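Local coordinates for protein macrophomate synthase intermolecular Diels-Alderase (Macrophoma commelinae, PDB 1IZC) that folds as a parallel beta/alpha barrel of the HpcH/HpaI aldolase family and binds a magnesium ion and pyruvic acid, six chains forming the assembly, at residues W68-V71 with E72-M75; K104-E107 with V108-S111; V126-V129 with E130-R133. The protein carries 1 engineered substitution. One frame throughout, in Å; residues are numbered along the deposited sequence.

Interaction 1. Residues W68-V71 with E72-M75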
ATOM      1  N   TRP A  68     -19.348   1.535 -12.567  1.00  7.33           N
ATOM      2  CA  TRP A  68     -20.107   0.916 -11.490  1.00  8.75           C
ATOM      3  C   TRP A  68     -19.100   0.162 -10.626  1.00 10.06           C
ATOM      4  O   TRP A  68     -18.597  -0.884 -11.024  1.00 10.35           O
ATOM      5  CB  TRP A  68     -21.111  -0.049 -12.128  1.00 10.71           C
ATOM      6  CG  TRP A  68     -22.170  -0.605 -11.258  1.00 17.77           C
ATOM      7  CD1 TRP A  68     -23.409  -0.073 -11.028  1.00 25.12           C
ATOM      8  CD2 TRP A  68     -22.134  -1.857 -10.567  1.00 18.47           C
ATOM      9  NE1 TRP A  68     -24.150  -0.925 -10.240  1.00 23.38           N
ATOM     10  CE2 TRP A  68     -23.387  -2.025  -9.940  1.00 24.34           C
ATOM     11  CE3 TRP A  68     -21.165  -2.856 -10.422  1.00 24.30           C
ATOM     12  CZ2 TRP A  68     -23.698  -3.158  -9.172  1.00 24.27           C
ATOM     13  CZ3 TRP A  68     -21.474  -3.987  -9.657  1.00 29.08           C
ATOM     14  CH2 TRP A  68     -22.728  -4.124  -9.044  1.00 23.77           C
ATOM     15  N   ILE A  69     -18.808   0.696  -9.443  1.00  9.03           N
ATOM     16  CA  ILE A  69     -17.830   0.069  -8.557  1.00  6.43           C
ATOM     17  C   ILE A  69     -18.532  -0.804  -7.528  1.00  8.42           C
ATOM     18  O   ILE A  69     -19.418  -0.340  -6.814  1.00  8.00           O
ATOM     19  CB  ILE A  69     -16.982   1.140  -7.846  1.00  6.16           C
ATOM     20  CG1 ILE A  69     -16.337   2.053  -8.895  1.00 10.34           C
ATOM     21  CG2 ILE A  69     -15.924   0.476  -6.952  1.00 10.38           C
ATOM     22  CD1 ILE A  69     -15.519   3.200  -8.305  1.00 13.90           C
ATOM     23  N   ASP A  70     -18.131  -2.070  -7.452  1.00  7.88           N
ATOM     24  CA  ASP A  70     -18.749  -3.000  -6.519  1.00  8.83           C
ATOM     25  C   ASP A  70     -17.946  -3.133  -5.231  1.00 11.20           C
ATOM     26  O   ASP A  70     -16.875  -3.745  -5.208  1.00 11.67           O
ATOM     27  CB  ASP A  70     -18.911  -4.370  -7.185  1.00  9.01           C
ATOM     28  CG  ASP A  70     -19.608  -5.375  -6.291  1.00 13.42           C
ATOM     29  OD1 ASP A  70     -20.180  -4.968  -5.262  1.00 14.67           O
ATOM     30  OD2 ASP A  70     -19.598  -6.573  -6.634  1.00 20.34           O
ATOM     31  N   VAL A  71     -18.467  -2.555  -4.155  1.00 10.38           N
ATOM     32  CA  VAL A  71     -17.797  -2.631  -2.877  1.00 12.47           C
ATOM     33  C   VAL A  71     -18.406  -3.760  -2.059  1.00 12.81           C
ATOM     34  O   VAL A  71     -17.832  -4.177  -1.059  1.00 11.66           O
ATOM     35  CB  VAL A  71     -17.899  -1.286  -2.111  1.00 17.37           C
ATOM     36  CG1 VAL A  71     -17.175  -1.371  -0.792  1.00 19.79           C
ATOM     37  CG2 VAL A  71     -17.296  -0.187  -2.946  1.00 21.73           C
ATOM     38  N   GLU A  72     -19.570  -4.266  -2.466  1.00  8.47           N
ATOM     39  CA  GLU A  72     -20.129  -5.373  -1.696  1.00  6.55           C
ATOM     40  C   GLU A  72     -19.201  -6.567  -1.838  1.00  6.96           C
ATOM     41  O   GLU A  72     -18.889  -7.240  -0.852  1.00 10.88           O
ATOM     42  CB  GLU A  72     -21.528  -5.789  -2.164  1.00  8.67           C
ATOM     43  CG  GLU A  72     -22.039  -6.999  -1.348  1.00 11.92           C
ATOM     44  CD  GLU A  72     -23.378  -7.562  -1.820  1.00 14.32           C
ATOM     45  OE1 GLU A  72     -23.724  -7.409  -3.013  1.00 11.35           O
ATOM     46  OE2 GLU A  72     -24.069  -8.185  -0.985  1.00 12.87           O
ATOM     47  N   HIS A  73     -18.750  -6.813  -3.067  1.00  8.44           N
ATOM     48  CA  HIS A  73     -17.877  -7.954  -3.332  1.00 12.43           C
ATOM     49  C   HIS A  73     -16.506  -7.619  -3.907  1.00 15.76           C
ATOM     50  O   HIS A  73     -15.678  -8.520  -4.084  1.00 19.05           O
ATOM     51  CB  HIS A  73     -18.594  -8.939  -4.249  1.00 14.12           C
ATOM     52  CG  HIS A  73     -19.761  -9.615  -3.598  1.00 11.96           C
ATOM     53  ND1 HIS A  73     -19.618 -10.470  -2.528  1.00 12.62           N
ATOM     54  CD2 HIS A  73     -21.085  -9.570  -3.871  1.00 13.31           C
ATOM     55  CE1 HIS A  73     -20.807 -10.925  -2.172  1.00 16.08           C
ATOM     56  NE2 HIS A  73     -21.713 -10.395  -2.970  1.00 11.68           N
ATOM     57  N   GLY A  74     -16.276  -6.351  -4.231  1.00 10.14           N
ATOM     58  CA  GLY A  74     -14.980  -5.930  -4.747  1.00 10.73           C
ATOM     59  C   GLY A  74     -14.068  -5.664  -3.564  1.00 10.94           C
ATOM     60  O   GLY A  74     -14.464  -5.039  -2.580  1.00 12.15           O
ATOM     61  N   MET A  75     -12.825  -6.121  -3.657  1.00  9.03           N
ATOM     62  CA  MET A  75     -11.876  -5.982  -2.562  1.00 10.81           C
ATOM     63  C   MET A  75     -11.220  -4.606  -2.417  1.00 12.51           C
ATOM     64  O   MET A  75     -10.010  -4.501  -2.248  1.00 11.73           O
ATOM     65  CB  MET A  75     -10.797  -7.059  -2.705  1.00 10.21           C
ATOM     66  CG  MET A  75     -11.324  -8.485  -2.694  1.00 10.81           C
ATOM     67  SD  MET A  75     -12.107  -8.902  -1.107  1.00 15.39           S
ATOM     68  CE  MET A  75     -13.814  -8.861  -1.575  1.00 21.43           C
TER

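Interaction 2. Residues K104-E107 with V108-S111. Engineered in segment 108-111: Val108 (natural residue Ile).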
ATOM      1  N   LYS A 104     -24.577  -4.074   2.311  1.00 13.67           N
ATOM      2  CA  LYS A 104     -25.843  -3.627   2.882  1.00 14.92           C
ATOM      3  C   LYS A 104     -25.845  -2.910   4.242  1.00 16.79           C
ATOM      4  O   LYS A 104     -26.694  -2.035   4.480  1.00 17.12           O
ATOM      5  CB  LYS A 104     -26.824  -4.798   2.937  1.00 15.74           C
ATOM      6  CG  LYS A 104     -28.253  -4.329   3.182  1.00 21.74           C
ATOM      7  CD  LYS A 104     -29.200  -5.502   3.268  1.00 30.28           C
ATOM      8  CE  LYS A 104     -30.638  -5.065   3.054  1.00 26.96           C
ATOM      9  NZ  LYS A 104     -31.511  -6.247   3.344  1.00 28.18           N
ATOM     10  N   HIS A 105     -24.924  -3.251   5.138  1.00 15.08           N
ATOM     11  CA  HIS A 105     -24.917  -2.613   6.457  1.00 17.84           C
ATOM     12  C   HIS A 105     -23.639  -1.867   6.823  1.00 18.75           C
ATOM     13  O   HIS A 105     -23.425  -1.544   7.989  1.00 23.34           O
ATOM     14  CB  HIS A 105     -25.190  -3.659   7.547  1.00 18.34           C
ATOM     15  CG  HIS A 105     -26.513  -4.344   7.407  1.00 21.47           C
ATOM     16  ND1 HIS A 105     -27.706  -3.655   7.386  1.00 30.17           N
ATOM     17  CD2 HIS A 105     -26.829  -5.649   7.245  1.00 23.88           C
ATOM     18  CE1 HIS A 105     -28.701  -4.508   7.215  1.00 25.57           C
ATOM     19  NE2 HIS A 105     -28.196  -5.724   7.125  1.00 29.38           N
ATOM     20  N   ASP A 106     -22.808  -1.554   5.843  1.00 14.13           N
ATOM     21  CA  ASP A 106     -21.550  -0.892   6.161  1.00 14.15           C
ATOM     22  C   ASP A 106     -21.596   0.622   5.991  1.00 15.30           C
ATOM     23  O   ASP A 106     -21.488   1.129   4.874  1.00 12.87           O
ATOM     24  CB  ASP A 106     -20.434  -1.473   5.294  1.00 14.76           C
ATOM     25  CG  ASP A 106     -19.066  -1.123   5.823  1.00 27.21           C
ATOM     26  OD1 ASP A 106     -18.449  -1.960   6.518  1.00 37.17           O
ATOM     27  OD2 ASP A 106     -18.619   0.005   5.571  1.00 29.18           O
ATOM     28  N   GLU A 107     -21.743   1.340   7.104  1.00 13.38           N
ATOM     29  CA  GLU A 107     -21.828   2.794   7.062  1.00 14.18           C
ATOM     30  C   GLU A 107     -20.563   3.467   6.539  1.00 14.31           C
ATOM     31  O   GLU A 107     -20.645   4.497   5.867  1.00 13.17           O
ATOM     32  CB  GLU A 107     -22.179   3.348   8.456  1.00 18.75           C
ATOM     33  CG  GLU A 107     -23.539   2.853   8.961  1.00 28.00           C
ATOM     34  CD  GLU A 107     -24.040   3.593  10.200  1.00 28.30           C
ATOM     35  OE1 GLU A 107     -23.246   4.286  10.862  1.00 28.60           O
ATOM     36  OE2 GLU A 107     -25.240   3.464  10.515  1.00 35.00           O
ATOM     37  N   VAL A 108     -19.404   2.883   6.823  1.00 12.68           N
ATOM     38  CA  VAL A 108     -18.143   3.478   6.385  1.00 12.10           C
ATOM     39  C   VAL A 108     -17.987   3.369   4.872  1.00 10.95           C
ATOM     40  O   VAL A 108     -17.531   4.310   4.220  1.00 11.75           O
ATOM     41  CB  VAL A 108     -16.936   2.817   7.095  1.00 14.07           C
ATOM     42  CG1 VAL A 108     -15.628   3.374   6.534  1.00 15.18           C
ATOM     43  CG2 VAL A 108     -17.006   3.101   8.601  1.00 17.81           C
ATOM     44  N   SER A 109     -18.377   2.236   4.297  1.00  9.54           N
ATOM     45  CA  SER A 109     -18.273   2.110   2.838  1.00  9.56           C
ATOM     46  C   SER A 109     -19.169   3.175   2.199  1.00  8.93           C
ATOM     47  O   SER A 109     -18.801   3.819   1.221  1.00  7.11           O
ATOM     48  CB  SER A 109     -18.737   0.724   2.369  1.00 13.78           C
ATOM     49  OG  SER A 109     -17.871  -0.308   2.819  1.00 18.39           O
ATOM     50  N   LEU A 110     -20.357   3.355   2.769  1.00  9.18           N
ATOM     51  CA  LEU A 110     -21.309   4.322   2.238  1.00  9.78           C
ATOM     52  C   LEU A 110     -20.803   5.753   2.339  1.00 10.49           C
ATOM     53  O   LEU A 110     -20.835   6.484   1.358  1.00  8.10           O
ATOM     54  CB  LEU A 110     -22.646   4.210   2.973  1.00 12.41           C
ATOM     55  CG  LEU A 110     -23.710   5.227   2.545  1.00  8.66           C
ATOM     56  CD1 LEU A 110     -24.084   5.012   1.068  1.00  8.90           C
ATOM     57  CD2 LEU A 110     -24.937   5.051   3.440  1.00 10.26           C
ATOM     58  N   SER A 111     -20.331   6.157   3.518  1.00  9.61           N
ATOM     59  CA  SER A 111     -19.857   7.531   3.656  1.00 11.32           C
ATOM     60  C   SER A 111     -18.618   7.762   2.803  1.00  9.54           C
ATOM     61  O   SER A 111     -18.435   8.844   2.253  1.00  8.82           O
ATOM     62  CB  SER A 111     -19.573   7.874   5.123  1.00 12.89           C
ATOM     63  OG  SER A 111     -18.486   7.133   5.618  1.00 15.23           O
TER

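Interaction 3. Residues V126-V129 with E130-R133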
ATOM      1  N   VAL A 126     -32.382  -5.763  -1.028  1.00  9.28           N
ATOM      2  CA  VAL A 126     -33.466  -4.974  -0.440  1.00  8.68           C
ATOM      3  C   VAL A 126     -34.748  -5.793  -0.379  1.00  9.35           C
ATOM      4  O   VAL A 126     -35.142  -6.412  -1.367  1.00 11.21           O
ATOM      5  CB  VAL A 126     -33.715  -3.687  -1.253  1.00  8.41           C
ATOM      6  CG1 VAL A 126     -34.985  -2.985  -0.758  1.00  8.93           C
ATOM      7  CG2 VAL A 126     -32.543  -2.744  -1.073  1.00  9.69           C
ATOM      8  N   GLU A 127     -35.393  -5.794   0.784  1.00  9.64           N
ATOM      9  CA  GLU A 127     -36.641  -6.542   0.949  1.00 11.18           C
ATOM     10  C   GLU A 127     -37.763  -5.710   1.568  1.00 14.25           C
ATOM     11  O   GLU A 127     -38.936  -6.098   1.495  1.00 15.35           O
ATOM     12  CB  GLU A 127     -36.394  -7.796   1.801  1.00 12.62           C
ATOM     13  CG  GLU A 127     -35.359  -8.733   1.192  1.00 14.72           C
ATOM     14  CD  GLU A 127     -35.188 -10.024   1.960  1.00 19.27           C
ATOM     15  OE1 GLU A 127     -35.374 -10.020   3.193  1.00 19.78           O
ATOM     16  OE2 GLU A 127     -34.853 -11.040   1.324  1.00 15.19           O
ATOM     17  N   THR A 128     -37.409  -4.573   2.167  1.00 13.18           N
ATOM     18  CA  THR A 128     -38.405  -3.709   2.802  1.00 15.34           C
ATOM     19  C   THR A 128     -38.179  -2.228   2.529  1.00 15.01           C
ATOM     20  O   THR A 128     -37.060  -1.783   2.256  1.00 11.81           O
ATOM     21  CB  THR A 128     -38.437  -3.883   4.349  1.00 16.44           C
ATOM     22  OG1 THR A 128     -37.256  -3.309   4.925  1.00 16.32           O
ATOM     23  CG2 THR A 128     -38.518  -5.351   4.737  1.00 15.09           C
ATOM     24  N   VAL A 129     -39.254  -1.456   2.625  1.00 15.61           N
ATOM     25  CA  VAL A 129     -39.150  -0.027   2.412  1.00 14.33           C
ATOM     26  C   VAL A 129     -38.312   0.565   3.549  1.00 13.27           C
ATOM     27  O   VAL A 129     -37.592   1.545   3.352  1.00 13.97           O
ATOM     28  CB  VAL A 129     -40.560   0.619   2.376  1.00 19.72           C
ATOM     29  CG1 VAL A 129     -40.438   2.120   2.364  1.00 27.83           C
ATOM     30  CG2 VAL A 129     -41.314   0.149   1.139  1.00 14.63           C
ATOM     31  N   GLU A 130     -38.390  -0.037   4.735  1.00 15.11           N
ATOM     32  CA  GLU A 130     -37.616   0.459   5.875  1.00 14.23           C
ATOM     33  C   GLU A 130     -36.112   0.378   5.617  1.00 14.70           C
ATOM     34  O   GLU A 130     -35.361   1.272   6.019  1.00 17.11           O
ATOM     35  CB  GLU A 130     -37.933  -0.331   7.154  1.00 19.17           C
ATOM     36  CG  GLU A 130     -39.337  -0.114   7.736  1.00 23.66           C
ATOM     37  CD  GLU A 130     -40.452  -0.763   6.919  1.00 26.95           C
ATOM     38  OE1 GLU A 130     -40.182  -1.713   6.158  1.00 19.80           O
ATOM     39  OE2 GLU A 130     -41.621  -0.331   7.055  1.00 30.71           O
ATOM     40  N   GLU A 131     -35.664  -0.689   4.964  1.00 13.60           N
ATOM     41  CA  GLU A 131     -34.228  -0.821   4.687  1.00 13.14           C
ATOM     42  C   GLU A 131     -33.764   0.311   3.779  1.00 13.44           C
ATOM     43  O   GLU A 131     -32.662   0.836   3.935  1.00 12.72           O
ATOM     44  CB  GLU A 131     -33.919  -2.161   4.010  1.00 14.77           C
ATOM     45  CG  GLU A 131     -34.209  -3.354   4.901  1.00 19.26           C
ATOM     46  CD  GLU A 131     -34.046  -4.676   4.191  1.00 25.62           C
ATOM     47  OE1 GLU A 131     -34.368  -4.762   2.991  1.00 22.04           O
ATOM     48  OE2 GLU A 131     -33.604  -5.641   4.847  1.00 30.65           O
ATOM     49  N   VAL A 132     -34.610   0.677   2.821  1.00 12.14           N
ATOM     50  CA  VAL A 132     -34.261   1.750   1.907  1.00 13.80           C
ATOM     51  C   VAL A 132     -34.243   3.087   2.646  1.00 12.15           C
ATOM     52  O   VAL A 132     -33.368   3.918   2.419  1.00 13.68           O
ATOM     53  CB  VAL A 132     -35.253   1.818   0.724  1.00 11.54           C
ATOM     54  CG1 VAL A 132     -34.882   2.970  -0.200  1.00 12.21           C
ATOM     55  CG2 VAL A 132     -35.238   0.494  -0.041  1.00 10.68           C
ATOM     56  N   ARG A 133     -35.197   3.302   3.543  1.00 13.48           N
ATOM     57  CA  ARG A 133     -35.219   4.564   4.267  1.00 15.45           C
ATOM     58  C   ARG A 133     -34.026   4.744   5.202  1.00 14.21           C
ATOM     59  O   ARG A 133     -33.662   5.871   5.532  1.00 15.83           O
ATOM     60  CB  ARG A 133     -36.561   4.738   4.991  1.00 13.91           C
ATOM     61  CG  ARG A 133     -37.672   4.868   3.955  1.00 18.98           C
ATOM     62  CD  ARG A 133     -38.984   5.445   4.446  1.00 26.00           C
ATOM     63  NE  ARG A 133     -39.766   5.800   3.264  1.00 31.48           N
ATOM     64  CZ  ARG A 133     -40.917   5.235   2.909  1.00 33.20           C
ATOM     65  NH1 ARG A 133     -41.456   4.283   3.661  1.00 29.50           N
ATOM     66  NH2 ARG A 133     -41.495   5.586   1.762  1.00 25.72           N
TER

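Interaction 1. Residues W68-V71 with E72-M75
Asp70 OD1 receives two backbone N-H groups from the turn that follows its strand. The straighter bond comes from His73 N, 3.2 Å from Asp70 OD1 at an N-H...O angle of 164°; this donor stands above the carboxylate plane, 55° out of it. Glu72 N is nearer to Asp70 OD1, at 2.9 Å, but that bond is bent and weak. Acceptance by an aspartate oxygen from the N-H groups two and three residues on is an Asx-turn arrangement, here at the C-terminal end of barrel strand 66-70. With CG anti to the backbone N, the Asp70 side chain runs alongside that of His73, pointing the same way, and Asp70 OD2 rests 3.5 Å from His73 CB. The carboxylate and the imidazole stand almost perpendicular, 82° apart, and Glu72 CG sits over one face of the His73 ring, near its rim. A weak backbone bond from Gly74 N to Asp70 O, 2.8 Å long, closes the turn.

Residues 72-75 lead on toward helix 78-91. His73 bonds Ser148 and Asp115 of the second subunit, while Glu72 OE2 bonds His125.

In this buried setting OD1 fixes the fold of the turn, while OD2, through a salt bridge to Arg101 of the pyruvic acid pocket and a hydrogen bond to Trp152 of the second subunit, ties the two together and holds the carboxylate in one orientation.

Interaction 2. Residues K104-E107 with V108-S111
Asp106 OD2 meets Ser109 at the close-fitting end of this turn, 2.6 Å from Ser109 N. The N-H arrives nearly along the carboxylate C-O axis, with an N-H...O angle of 153°. Ser109 OG lies 2.9 Å from the same Asp106 OD2, a weak hydrogen bond at most, since the hydroxyl proton has another acceptor within reach. Chi1 of Asp106 (-164°) swings CG away from its own backbone N and lets OD2 reach forward over the first turn, where it also passes 3.6 Å from CB of Val108, an engineered residue that is isoleucine in nature. Asp106 is therefore the N-cap of helix 107-116, which follows barrel strand 97-101. Regular helical bonds begin directly behind it: Leu110 N to Asp106 O at 3.3 Å, and Ser111 N to Glu107 O at 2.9 Å. Leu110 is buried against Phe135, Glu138 and Met139 of helix 129-139. Glu107 and Ser111 form the looser, partly exposed side. The extended Glu107 chain heads away from the 108-111 segment, only its CB staying close, and Ser111 OG reaches Glu107 O only weakly, at 3.4 Å, with Val108 O as a rival acceptor. The third subunit meets this side, Glu107 packing on its His105 and Val108 on its Asp106.

Interaction 3. Residues V126-V129 with E130-R133
Glu131 and Thr128 stand roughly perpendicular, each side chain reaching the other's backbone in a capping box at the start of helix 129-139. Thr128 OG1 accepts from Glu131 N at 3.1 Å; its chi1 of 71° sets the hydroxyl between the backbone N and the carbonyl carbon, turned to the first helical turn. In return the Glu131 chain, extended beyond CG, lies back along the loop and brings OE1 to two N-H groups. Glu127 N meets Glu131 OE1 almost end-on to its C-O bond, 2.6 Å away and nearly straight at 167°. Thr128 N, 3.2 Å from Glu131 OE1, comes instead from above the carboxylate plane, 54° out of it.

Val126 and Glu131 run antiparallel past one another, whereas Val126 and Val132 are set crosswise, Val126 CG1 touching Val132 CG2 at 3.6 Å. Both valines also pack on Pro182 of strand 179-184, which neighbours strand 120-123 in the barrel. Farther along, Arg133 N bonds Val129 O in the carbonyl plane at 3.0 Å. Beyond this contact, Arg133 NE pairs with Glu201 and Glu127 OE2 with Ser186.

Two N-H donors on OE1 and a salt bridge from Lys104 to OE2 occupy both oxygens of Glu131, an arrangement that probably favours its charged form and limits rotation of the carboxylate.

Interaction 1 spans the end of strand 66-70 and the loop after it; interactions 2 and 3 span the loops after strands 97-101 and 120-123 and the first turns of the following helices. Interaction 1 is nearest the active site, the Glu72 side chain being about 5 Å from both magnesium and pyruvic acid. The centres of interactions 1 and 2 are about 12 Å apart; they pack through Val71 CG1 and Ser109 OG, 3.8 Å apart, and both touch the second subunit. Interactions 2 and 3, with centres about 15 Å apart, are joined by the salt bridge from Lys104 NZ to Glu131 OE2, 2.6 Å. Interaction 3 does not touch interaction 1; their nearest atoms are about 9 Å apart.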